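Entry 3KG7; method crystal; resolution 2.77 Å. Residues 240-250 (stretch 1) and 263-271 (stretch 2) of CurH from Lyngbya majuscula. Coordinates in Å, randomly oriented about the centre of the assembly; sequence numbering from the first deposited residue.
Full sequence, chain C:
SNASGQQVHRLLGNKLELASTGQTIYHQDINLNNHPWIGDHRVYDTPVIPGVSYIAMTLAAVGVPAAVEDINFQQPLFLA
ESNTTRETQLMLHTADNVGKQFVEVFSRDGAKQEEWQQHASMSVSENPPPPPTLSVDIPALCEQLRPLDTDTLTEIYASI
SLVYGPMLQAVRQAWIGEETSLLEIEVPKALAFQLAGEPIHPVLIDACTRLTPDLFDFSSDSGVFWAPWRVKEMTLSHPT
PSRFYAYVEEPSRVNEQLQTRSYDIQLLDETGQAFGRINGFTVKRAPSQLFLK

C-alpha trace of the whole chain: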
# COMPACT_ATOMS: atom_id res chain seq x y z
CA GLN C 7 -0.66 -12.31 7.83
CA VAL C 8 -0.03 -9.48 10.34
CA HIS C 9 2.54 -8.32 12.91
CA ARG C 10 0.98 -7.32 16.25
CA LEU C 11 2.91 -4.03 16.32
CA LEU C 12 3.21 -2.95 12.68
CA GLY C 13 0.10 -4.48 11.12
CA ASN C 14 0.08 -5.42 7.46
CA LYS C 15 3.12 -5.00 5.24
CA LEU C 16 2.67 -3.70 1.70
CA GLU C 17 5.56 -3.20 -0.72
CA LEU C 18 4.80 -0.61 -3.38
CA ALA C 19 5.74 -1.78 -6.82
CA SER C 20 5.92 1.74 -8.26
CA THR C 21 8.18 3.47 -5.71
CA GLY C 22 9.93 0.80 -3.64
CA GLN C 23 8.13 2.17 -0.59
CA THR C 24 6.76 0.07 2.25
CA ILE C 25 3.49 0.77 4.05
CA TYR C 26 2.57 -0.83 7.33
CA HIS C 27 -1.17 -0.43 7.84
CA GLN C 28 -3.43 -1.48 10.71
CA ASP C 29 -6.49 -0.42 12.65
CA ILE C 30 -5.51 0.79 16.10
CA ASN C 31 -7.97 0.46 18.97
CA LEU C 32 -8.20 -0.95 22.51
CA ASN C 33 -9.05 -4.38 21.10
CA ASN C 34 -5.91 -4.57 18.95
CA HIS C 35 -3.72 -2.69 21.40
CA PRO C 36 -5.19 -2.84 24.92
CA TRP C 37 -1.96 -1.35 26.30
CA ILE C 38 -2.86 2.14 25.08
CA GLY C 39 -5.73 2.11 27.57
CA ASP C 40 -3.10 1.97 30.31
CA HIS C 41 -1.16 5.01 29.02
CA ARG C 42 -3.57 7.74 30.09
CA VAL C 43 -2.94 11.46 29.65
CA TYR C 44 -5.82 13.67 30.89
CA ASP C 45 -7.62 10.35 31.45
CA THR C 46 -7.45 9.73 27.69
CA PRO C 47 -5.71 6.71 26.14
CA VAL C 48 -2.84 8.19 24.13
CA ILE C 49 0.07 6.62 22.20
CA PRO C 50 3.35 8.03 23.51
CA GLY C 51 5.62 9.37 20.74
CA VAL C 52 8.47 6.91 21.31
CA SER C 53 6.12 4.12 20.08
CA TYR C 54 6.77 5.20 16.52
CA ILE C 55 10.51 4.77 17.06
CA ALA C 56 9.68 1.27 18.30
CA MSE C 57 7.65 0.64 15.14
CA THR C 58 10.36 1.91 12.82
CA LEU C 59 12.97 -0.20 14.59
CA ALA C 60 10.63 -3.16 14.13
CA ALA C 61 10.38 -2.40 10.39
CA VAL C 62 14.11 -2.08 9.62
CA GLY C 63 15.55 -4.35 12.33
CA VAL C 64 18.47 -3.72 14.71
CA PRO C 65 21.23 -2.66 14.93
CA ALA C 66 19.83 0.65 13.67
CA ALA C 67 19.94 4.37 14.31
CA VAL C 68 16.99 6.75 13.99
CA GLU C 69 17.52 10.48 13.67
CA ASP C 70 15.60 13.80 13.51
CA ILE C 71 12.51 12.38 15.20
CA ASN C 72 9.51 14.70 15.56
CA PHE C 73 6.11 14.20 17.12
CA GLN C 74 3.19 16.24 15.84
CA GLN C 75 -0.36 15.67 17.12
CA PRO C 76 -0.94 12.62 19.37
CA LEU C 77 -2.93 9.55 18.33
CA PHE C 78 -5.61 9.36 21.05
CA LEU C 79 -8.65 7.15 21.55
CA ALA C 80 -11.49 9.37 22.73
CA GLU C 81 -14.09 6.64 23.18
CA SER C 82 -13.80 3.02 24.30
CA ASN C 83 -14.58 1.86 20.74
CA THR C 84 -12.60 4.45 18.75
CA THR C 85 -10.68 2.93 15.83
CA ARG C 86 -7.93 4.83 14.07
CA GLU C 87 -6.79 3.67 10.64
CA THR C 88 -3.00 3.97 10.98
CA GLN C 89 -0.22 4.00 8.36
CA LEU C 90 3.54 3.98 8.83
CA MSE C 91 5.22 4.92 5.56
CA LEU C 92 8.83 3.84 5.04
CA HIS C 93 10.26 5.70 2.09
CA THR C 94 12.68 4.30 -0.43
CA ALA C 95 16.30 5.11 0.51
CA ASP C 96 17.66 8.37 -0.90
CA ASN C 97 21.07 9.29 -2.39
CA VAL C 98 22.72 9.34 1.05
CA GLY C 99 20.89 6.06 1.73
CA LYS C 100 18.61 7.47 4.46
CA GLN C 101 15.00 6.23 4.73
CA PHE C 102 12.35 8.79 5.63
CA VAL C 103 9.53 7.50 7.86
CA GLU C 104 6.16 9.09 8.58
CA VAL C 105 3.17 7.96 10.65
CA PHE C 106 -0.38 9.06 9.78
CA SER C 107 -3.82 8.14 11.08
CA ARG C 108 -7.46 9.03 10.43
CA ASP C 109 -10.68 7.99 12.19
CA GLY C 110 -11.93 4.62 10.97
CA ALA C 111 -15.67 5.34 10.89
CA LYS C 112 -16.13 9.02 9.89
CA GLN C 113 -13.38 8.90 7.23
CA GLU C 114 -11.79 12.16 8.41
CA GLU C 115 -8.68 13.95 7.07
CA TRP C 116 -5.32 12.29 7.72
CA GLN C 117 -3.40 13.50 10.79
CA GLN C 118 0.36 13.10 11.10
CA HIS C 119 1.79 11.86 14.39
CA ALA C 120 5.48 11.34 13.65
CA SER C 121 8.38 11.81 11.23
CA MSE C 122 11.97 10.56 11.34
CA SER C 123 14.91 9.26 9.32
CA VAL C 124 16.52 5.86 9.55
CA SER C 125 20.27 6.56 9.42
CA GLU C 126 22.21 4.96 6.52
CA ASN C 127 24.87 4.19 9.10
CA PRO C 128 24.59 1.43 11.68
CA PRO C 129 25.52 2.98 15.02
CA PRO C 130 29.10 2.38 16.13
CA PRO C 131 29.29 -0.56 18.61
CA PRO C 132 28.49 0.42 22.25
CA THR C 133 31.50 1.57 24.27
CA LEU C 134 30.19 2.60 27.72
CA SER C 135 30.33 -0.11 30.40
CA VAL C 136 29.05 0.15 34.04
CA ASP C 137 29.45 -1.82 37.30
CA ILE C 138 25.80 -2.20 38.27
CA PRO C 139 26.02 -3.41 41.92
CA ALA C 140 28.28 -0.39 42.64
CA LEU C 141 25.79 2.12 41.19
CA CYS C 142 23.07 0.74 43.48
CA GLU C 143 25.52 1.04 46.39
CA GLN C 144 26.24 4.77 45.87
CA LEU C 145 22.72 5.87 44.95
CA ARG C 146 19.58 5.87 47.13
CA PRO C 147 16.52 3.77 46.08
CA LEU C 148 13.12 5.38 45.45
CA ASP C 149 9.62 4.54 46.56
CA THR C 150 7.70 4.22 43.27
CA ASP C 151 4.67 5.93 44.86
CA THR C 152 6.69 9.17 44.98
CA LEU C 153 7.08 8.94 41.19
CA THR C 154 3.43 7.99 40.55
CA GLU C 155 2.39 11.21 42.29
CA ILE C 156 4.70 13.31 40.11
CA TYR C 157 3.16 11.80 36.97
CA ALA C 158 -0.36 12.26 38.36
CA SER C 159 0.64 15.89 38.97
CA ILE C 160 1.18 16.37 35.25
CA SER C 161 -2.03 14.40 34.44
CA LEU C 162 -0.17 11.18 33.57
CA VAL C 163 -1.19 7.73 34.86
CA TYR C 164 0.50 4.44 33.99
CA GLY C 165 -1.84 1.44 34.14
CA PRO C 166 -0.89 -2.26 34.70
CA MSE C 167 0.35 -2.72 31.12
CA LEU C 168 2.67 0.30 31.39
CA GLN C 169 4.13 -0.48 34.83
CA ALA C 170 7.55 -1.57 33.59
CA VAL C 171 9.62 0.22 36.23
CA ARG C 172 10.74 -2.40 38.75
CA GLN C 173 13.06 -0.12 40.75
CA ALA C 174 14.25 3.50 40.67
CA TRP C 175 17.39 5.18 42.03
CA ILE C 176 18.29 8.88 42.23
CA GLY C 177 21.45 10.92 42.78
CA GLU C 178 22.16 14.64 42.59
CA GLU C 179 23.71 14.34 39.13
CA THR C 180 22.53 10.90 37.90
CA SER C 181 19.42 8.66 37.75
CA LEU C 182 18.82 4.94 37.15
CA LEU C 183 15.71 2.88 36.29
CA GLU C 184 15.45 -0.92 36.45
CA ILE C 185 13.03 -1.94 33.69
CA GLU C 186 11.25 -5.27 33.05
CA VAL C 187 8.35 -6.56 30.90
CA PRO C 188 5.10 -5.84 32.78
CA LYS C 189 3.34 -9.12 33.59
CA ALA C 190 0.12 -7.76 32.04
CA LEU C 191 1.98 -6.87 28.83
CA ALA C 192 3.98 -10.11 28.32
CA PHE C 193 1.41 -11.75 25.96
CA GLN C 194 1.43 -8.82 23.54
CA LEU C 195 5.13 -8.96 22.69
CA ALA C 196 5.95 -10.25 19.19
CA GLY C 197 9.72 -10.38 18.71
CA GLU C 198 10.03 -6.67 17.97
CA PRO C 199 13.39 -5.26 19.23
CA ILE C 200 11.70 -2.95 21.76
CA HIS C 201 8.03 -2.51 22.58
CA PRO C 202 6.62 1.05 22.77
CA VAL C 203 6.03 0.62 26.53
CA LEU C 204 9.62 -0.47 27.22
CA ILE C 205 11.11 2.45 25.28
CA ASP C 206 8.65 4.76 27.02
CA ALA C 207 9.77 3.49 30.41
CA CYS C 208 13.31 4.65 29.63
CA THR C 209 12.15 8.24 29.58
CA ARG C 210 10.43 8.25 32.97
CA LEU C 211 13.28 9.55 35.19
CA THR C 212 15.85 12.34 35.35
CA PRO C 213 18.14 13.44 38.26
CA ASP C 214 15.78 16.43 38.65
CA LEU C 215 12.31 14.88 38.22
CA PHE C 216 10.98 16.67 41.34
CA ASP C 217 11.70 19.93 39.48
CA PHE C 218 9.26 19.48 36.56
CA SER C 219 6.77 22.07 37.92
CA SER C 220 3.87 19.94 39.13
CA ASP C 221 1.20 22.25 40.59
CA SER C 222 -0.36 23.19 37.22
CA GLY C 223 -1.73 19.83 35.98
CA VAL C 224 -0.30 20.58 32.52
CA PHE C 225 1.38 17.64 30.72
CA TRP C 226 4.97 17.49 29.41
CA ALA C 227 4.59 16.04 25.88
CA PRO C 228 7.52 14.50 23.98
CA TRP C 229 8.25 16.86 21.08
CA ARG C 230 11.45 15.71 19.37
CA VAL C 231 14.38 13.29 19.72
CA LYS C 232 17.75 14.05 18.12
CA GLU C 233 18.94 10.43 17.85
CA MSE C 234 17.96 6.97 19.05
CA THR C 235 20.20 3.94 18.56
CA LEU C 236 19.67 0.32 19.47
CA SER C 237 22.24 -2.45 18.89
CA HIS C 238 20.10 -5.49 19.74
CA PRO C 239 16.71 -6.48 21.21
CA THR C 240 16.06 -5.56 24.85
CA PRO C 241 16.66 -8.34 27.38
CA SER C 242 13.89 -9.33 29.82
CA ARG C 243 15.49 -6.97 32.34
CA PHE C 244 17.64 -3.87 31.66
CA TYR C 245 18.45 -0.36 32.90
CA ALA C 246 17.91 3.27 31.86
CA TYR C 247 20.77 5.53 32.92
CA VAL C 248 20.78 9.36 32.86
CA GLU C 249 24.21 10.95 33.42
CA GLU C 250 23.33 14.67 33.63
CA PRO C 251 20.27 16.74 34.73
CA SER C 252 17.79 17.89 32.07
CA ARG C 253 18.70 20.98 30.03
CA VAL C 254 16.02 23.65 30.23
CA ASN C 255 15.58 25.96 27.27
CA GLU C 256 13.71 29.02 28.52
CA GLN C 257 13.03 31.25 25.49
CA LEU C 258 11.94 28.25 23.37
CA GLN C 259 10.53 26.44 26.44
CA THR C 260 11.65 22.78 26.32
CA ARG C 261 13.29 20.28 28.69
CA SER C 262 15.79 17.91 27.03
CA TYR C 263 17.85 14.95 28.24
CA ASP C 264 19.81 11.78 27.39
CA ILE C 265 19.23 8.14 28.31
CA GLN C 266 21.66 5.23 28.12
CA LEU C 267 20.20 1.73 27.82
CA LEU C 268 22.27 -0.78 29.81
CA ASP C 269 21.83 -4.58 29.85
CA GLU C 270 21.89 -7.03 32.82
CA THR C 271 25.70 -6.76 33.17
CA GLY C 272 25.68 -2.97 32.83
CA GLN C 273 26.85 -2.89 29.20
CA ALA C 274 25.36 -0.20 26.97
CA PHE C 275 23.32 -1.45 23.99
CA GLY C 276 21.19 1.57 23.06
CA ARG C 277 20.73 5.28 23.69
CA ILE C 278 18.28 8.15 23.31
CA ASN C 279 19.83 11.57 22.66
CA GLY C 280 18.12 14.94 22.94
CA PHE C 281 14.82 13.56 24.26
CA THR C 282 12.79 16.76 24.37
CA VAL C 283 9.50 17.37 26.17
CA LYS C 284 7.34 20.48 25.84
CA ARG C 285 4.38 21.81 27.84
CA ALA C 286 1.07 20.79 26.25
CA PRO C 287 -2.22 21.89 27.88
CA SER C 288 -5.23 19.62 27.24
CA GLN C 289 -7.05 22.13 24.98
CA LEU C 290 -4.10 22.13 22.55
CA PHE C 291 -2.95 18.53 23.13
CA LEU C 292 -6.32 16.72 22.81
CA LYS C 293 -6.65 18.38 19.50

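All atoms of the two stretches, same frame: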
# COMPACT_ATOMS: atom_id res chain seq x y z
N THR C 240 15.99 -5.69 23.39
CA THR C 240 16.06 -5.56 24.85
C THR C 240 15.97 -6.92 25.53
O THR C 240 15.17 -7.76 25.12
CB THR C 240 14.95 -4.65 25.42
OG1 THR C 240 13.68 -5.24 25.17
CG2 THR C 240 14.98 -3.29 24.77
N PRO C 241 16.80 -7.15 26.56
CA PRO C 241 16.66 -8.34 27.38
C PRO C 241 15.43 -8.22 28.27
O PRO C 241 14.81 -7.15 28.32
CB PRO C 241 17.93 -8.32 28.24
CG PRO C 241 18.81 -7.27 27.65
CD PRO C 241 17.90 -6.29 27.03
N SER C 242 15.08 -9.30 28.96
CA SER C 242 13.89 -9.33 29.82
C SER C 242 13.98 -8.30 30.95
O SER C 242 12.95 -7.82 31.44
CB SER C 242 13.69 -10.74 30.40
OG SER C 242 14.89 -11.23 30.96
N ARG C 243 15.21 -7.98 31.33
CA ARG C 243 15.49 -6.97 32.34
C ARG C 243 16.71 -6.13 31.93
O ARG C 243 17.75 -6.67 31.55
CB ARG C 243 15.71 -7.65 33.69
CG ARG C 243 16.33 -6.79 34.78
CD ARG C 243 16.63 -7.61 36.03
NE ARG C 243 15.41 -7.98 36.74
CZ ARG C 243 15.38 -8.53 37.95
NH1 ARG C 243 16.50 -8.78 38.60
NH2 ARG C 243 14.21 -8.82 38.51
N PHE C 244 16.56 -4.80 32.01
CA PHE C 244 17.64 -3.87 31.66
C PHE C 244 17.49 -2.55 32.42
O PHE C 244 16.56 -2.40 33.23
CB PHE C 244 17.66 -3.60 30.15
CG PHE C 244 16.42 -2.94 29.62
CD1 PHE C 244 16.38 -1.57 29.41
CD2 PHE C 244 15.27 -3.69 29.33
CE1 PHE C 244 15.23 -0.95 28.91
CE2 PHE C 244 14.12 -3.08 28.84
CZ PHE C 244 14.10 -1.70 28.63
N TYR C 245 18.39 -1.61 32.16
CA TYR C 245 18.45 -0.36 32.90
C TYR C 245 18.41 0.88 32.00
O TYR C 245 18.85 0.84 30.84
CB TYR C 245 19.70 -0.33 33.79
CG TYR C 245 19.76 -1.45 34.81
CD1 TYR C 245 19.22 -1.29 36.08
CD2 TYR C 245 20.37 -2.67 34.50
CE1 TYR C 245 19.27 -2.31 37.02
CE2 TYR C 245 20.43 -3.70 35.43
CZ TYR C 245 19.87 -3.51 36.69
OH TYR C 245 19.92 -4.52 37.62
N ALA C 246 17.87 1.97 32.53
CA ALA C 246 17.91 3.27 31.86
C ALA C 246 18.72 4.21 32.74
O ALA C 246 18.38 4.43 33.90
CB ALA C 246 16.51 3.80 31.62
N TYR C 247 19.78 4.78 32.17
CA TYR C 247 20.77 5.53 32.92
C TYR C 247 20.88 6.96 32.38
O TYR C 247 21.14 7.17 31.20
CB TYR C 247 22.12 4.79 32.81
CG TYR C 247 23.25 5.31 33.67
CD1 TYR C 247 23.06 5.58 35.03
CD2 TYR C 247 24.53 5.48 33.13
CE1 TYR C 247 24.11 6.05 35.82
CE2 TYR C 247 25.59 5.94 33.93
CZ TYR C 247 25.37 6.22 35.26
OH TYR C 247 26.40 6.68 36.04
N VAL C 248 20.65 7.95 33.24
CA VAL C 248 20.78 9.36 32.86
C VAL C 248 21.97 9.96 33.61
O VAL C 248 22.02 9.93 34.84
CB VAL C 248 19.48 10.16 33.13
CG1 VAL C 248 19.62 11.61 32.69
CG2 VAL C 248 18.30 9.50 32.43
N GLU C 249 22.93 10.50 32.86
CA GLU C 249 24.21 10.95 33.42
C GLU C 249 24.24 12.41 33.86
O GLU C 249 25.00 12.77 34.76
CB GLU C 249 25.36 10.66 32.45
CG GLU C 249 25.72 9.19 32.35
CD GLU C 249 26.45 8.83 31.07
OE1 GLU C 249 27.57 9.36 30.84
OE2 GLU C 249 25.93 8.02 30.28
N GLU C 250 23.42 13.26 33.23
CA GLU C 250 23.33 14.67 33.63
C GLU C 250 21.88 15.17 33.71
O GLU C 250 21.01 14.65 33.00
CB GLU C 250 24.21 15.58 32.76
CG GLU C 250 24.17 15.33 31.26
CD GLU C 250 25.15 16.20 30.49
OE1 GLU C 250 24.99 17.44 30.50
OE2 GLU C 250 26.08 15.65 29.87
N TYR C 263 16.89 15.82 27.55
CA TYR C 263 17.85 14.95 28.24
C TYR C 263 18.29 13.71 27.45
O TYR C 263 17.81 13.46 26.34
CB TYR C 263 17.37 14.57 29.67
CG TYR C 263 15.98 13.99 29.78
CD1 TYR C 263 14.85 14.82 29.78
CD2 TYR C 263 15.78 12.62 29.92
CE1 TYR C 263 13.56 14.29 29.89
CE2 TYR C 263 14.49 12.08 30.04
CZ TYR C 263 13.39 12.92 30.02
OH TYR C 263 12.12 12.38 30.13
N ASP C 264 19.22 12.96 28.03
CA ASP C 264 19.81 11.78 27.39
C ASP C 264 19.61 10.53 28.24
O ASP C 264 19.64 10.60 29.47
CB ASP C 264 21.31 12.00 27.17
CG ASP C 264 21.58 13.19 26.30
OD1 ASP C 264 20.90 13.34 25.26
OD2 ASP C 264 22.47 13.99 26.67
N ILE C 265 19.40 9.40 27.59
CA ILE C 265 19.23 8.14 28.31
C ILE C 265 20.09 7.06 27.69
O ILE C 265 20.06 6.85 26.48
CB ILE C 265 17.75 7.67 28.33
CG1 ILE C 265 16.85 8.71 29.00
CG2 ILE C 265 17.62 6.35 29.08
CD1 ILE C 265 15.60 8.99 28.24
N GLN C 266 20.86 6.39 28.54
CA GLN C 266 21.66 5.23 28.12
C GLN C 266 20.94 3.94 28.51
O GLN C 266 20.52 3.77 29.65
CB GLN C 266 23.05 5.25 28.75
CG GLN C 266 23.71 6.63 28.85
CD GLN C 266 24.10 7.24 27.51
OE1 GLN C 266 24.31 8.45 27.41
NE2 GLN C 266 24.22 6.41 26.47
N LEU C 267 20.78 3.05 27.54
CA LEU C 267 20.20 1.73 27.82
C LEU C 267 21.32 0.74 28.13
O LEU C 267 22.23 0.54 27.32
CB LEU C 267 19.35 1.25 26.64
CG LEU C 267 17.94 1.81 26.48
CD1 LEU C 267 17.95 3.24 25.94
CD2 LEU C 267 17.11 0.90 25.57
N LEU C 268 21.26 0.16 29.33
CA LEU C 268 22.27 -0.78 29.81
C LEU C 268 21.65 -2.14 30.07
O LEU C 268 20.57 -2.23 30.67
CB LEU C 268 22.89 -0.27 31.11
CG LEU C 268 23.54 1.12 31.18
CD1 LEU C 268 23.46 1.63 32.60
CD2 LEU C 268 24.98 1.10 30.70
N ASP C 269 22.33 -3.21 29.64
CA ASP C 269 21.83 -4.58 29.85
C ASP C 269 22.02 -5.08 31.30
O ASP C 269 22.36 -4.30 32.20
CB ASP C 269 22.39 -5.57 28.81
CG ASP C 269 23.92 -5.72 28.87
OD1 ASP C 269 24.52 -6.03 27.81
OD2 ASP C 269 24.53 -5.57 29.95
N GLU C 270 21.79 -6.38 31.51
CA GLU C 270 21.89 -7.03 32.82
C GLU C 270 23.26 -6.85 33.49
O GLU C 270 23.34 -6.69 34.71
CB GLU C 270 21.57 -8.53 32.70
CG GLU C 270 21.22 -9.24 34.02
CD GLU C 270 19.73 -9.17 34.38
OE1 GLU C 270 18.89 -9.19 33.45
OE2 GLU C 270 19.40 -9.10 35.59
N THR C 271 24.32 -6.89 32.68
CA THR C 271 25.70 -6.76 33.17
C THR C 271 26.07 -5.30 33.41
O THR C 271 26.95 -5.00 34.22
CB THR C 271 26.72 -7.41 32.19
OG1 THR C 271 26.47 -8.82 32.11
CG2 THR C 271 28.16 -7.21 32.67

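The two stretches lie side by side as antiparallel neighbours in a β-sheet. The strand that ends at Val248 and the strand 263-268 run in opposed directions, their axes 149° apart and 4.5 Å from each other at closest approach. Tyr245 faces Leu268, Ala246 faces Leu267 and Tyr247 faces Gln266, each with CA atoms 4.9 Å apart. The first and last of these are hydrogen-bonded pairs, and each forms the closed two-bond ring typical of antiparallel strands. Tyr245 N donates to Leu268 O at 2.7 Å, and Leu268 N returns the bond to Tyr245 O at 2.9 Å; likewise Tyr247 N donates to Gln266 O at 2.8 Å, and Gln266 N to Tyr247 O at 2.8 Å. The two bonds donated from stretch 2 are nearly straight, at 172° and 174°. Between the rings, Ala246 and Leu267 form a non-hydrogen-bonded pair, where CA-H groups approach carbonyl oxygens instead: Leu267 CA is 3.4 Å from Tyr245 O, and Ala246 CA is 3.5 Å from Gln266 O. A similar contact follows further along, with Ile265 CA 3.6 Å from Tyr247 O.

Side chains alternate between the sheet faces. Ala246 and Leu267 share one face, and both are buried. The small methyl of Ala246 packs diagonally against Ile265, CB to CG2 at 3.8 Å, and Val248 meets the same isoleucine, CG2 to CG1 at 3.8 Å. Branched aliphatic residues suit such positions because they fill space beside a strand while tolerating its extended backbone. The ring of Phe244 adds a looser apolar contact, with CE1 4.3 Å from Leu267 CD2.

The opposite face carries Tyr245, Tyr247, Gln266 and Leu268. Leu268 serves both tyrosines: its CB lies 4.2 Å from Tyr245 CB, and its CD1 lies 3.4 Å from Tyr247 CB. Its branched end thus reaches diagonally past its direct partner. Tyr245, with chi1 in the m well, is buried and lays the edge of its ring along the chain beyond Leu268, bringing CD2 to 3.5 Å from Asp269 O. Tyr247 takes the t rotamer, and its ring leads away from stretch 2, so its CB and backbone make the close approaches. Gln266 combines an aliphatic stem with a polar end; its CG comes within 3.0 Å of Glu249 OE2, a tight approach without a hydrogen bond.

Toward the open end of the pair, contacts become more polar and more exposed. The long, flexible side chain of Glu270 turns back toward stretch 1, where its OE2 lies 3.2 Å from Arg243 CD. The charges are complementary, but Arg243 NH1 and Glu270 OE2 remain 4.2 Å apart, too far for a salt bridge. Pro241 CG touches Asp269 CB at 4.1 Å, while the carboxylate of Asp269 serves its own turn, OD2 accepting a weak 3.0 Å hydrogen bond from Thr271 N. Altogether the contact buries 784 Å², counting both sides.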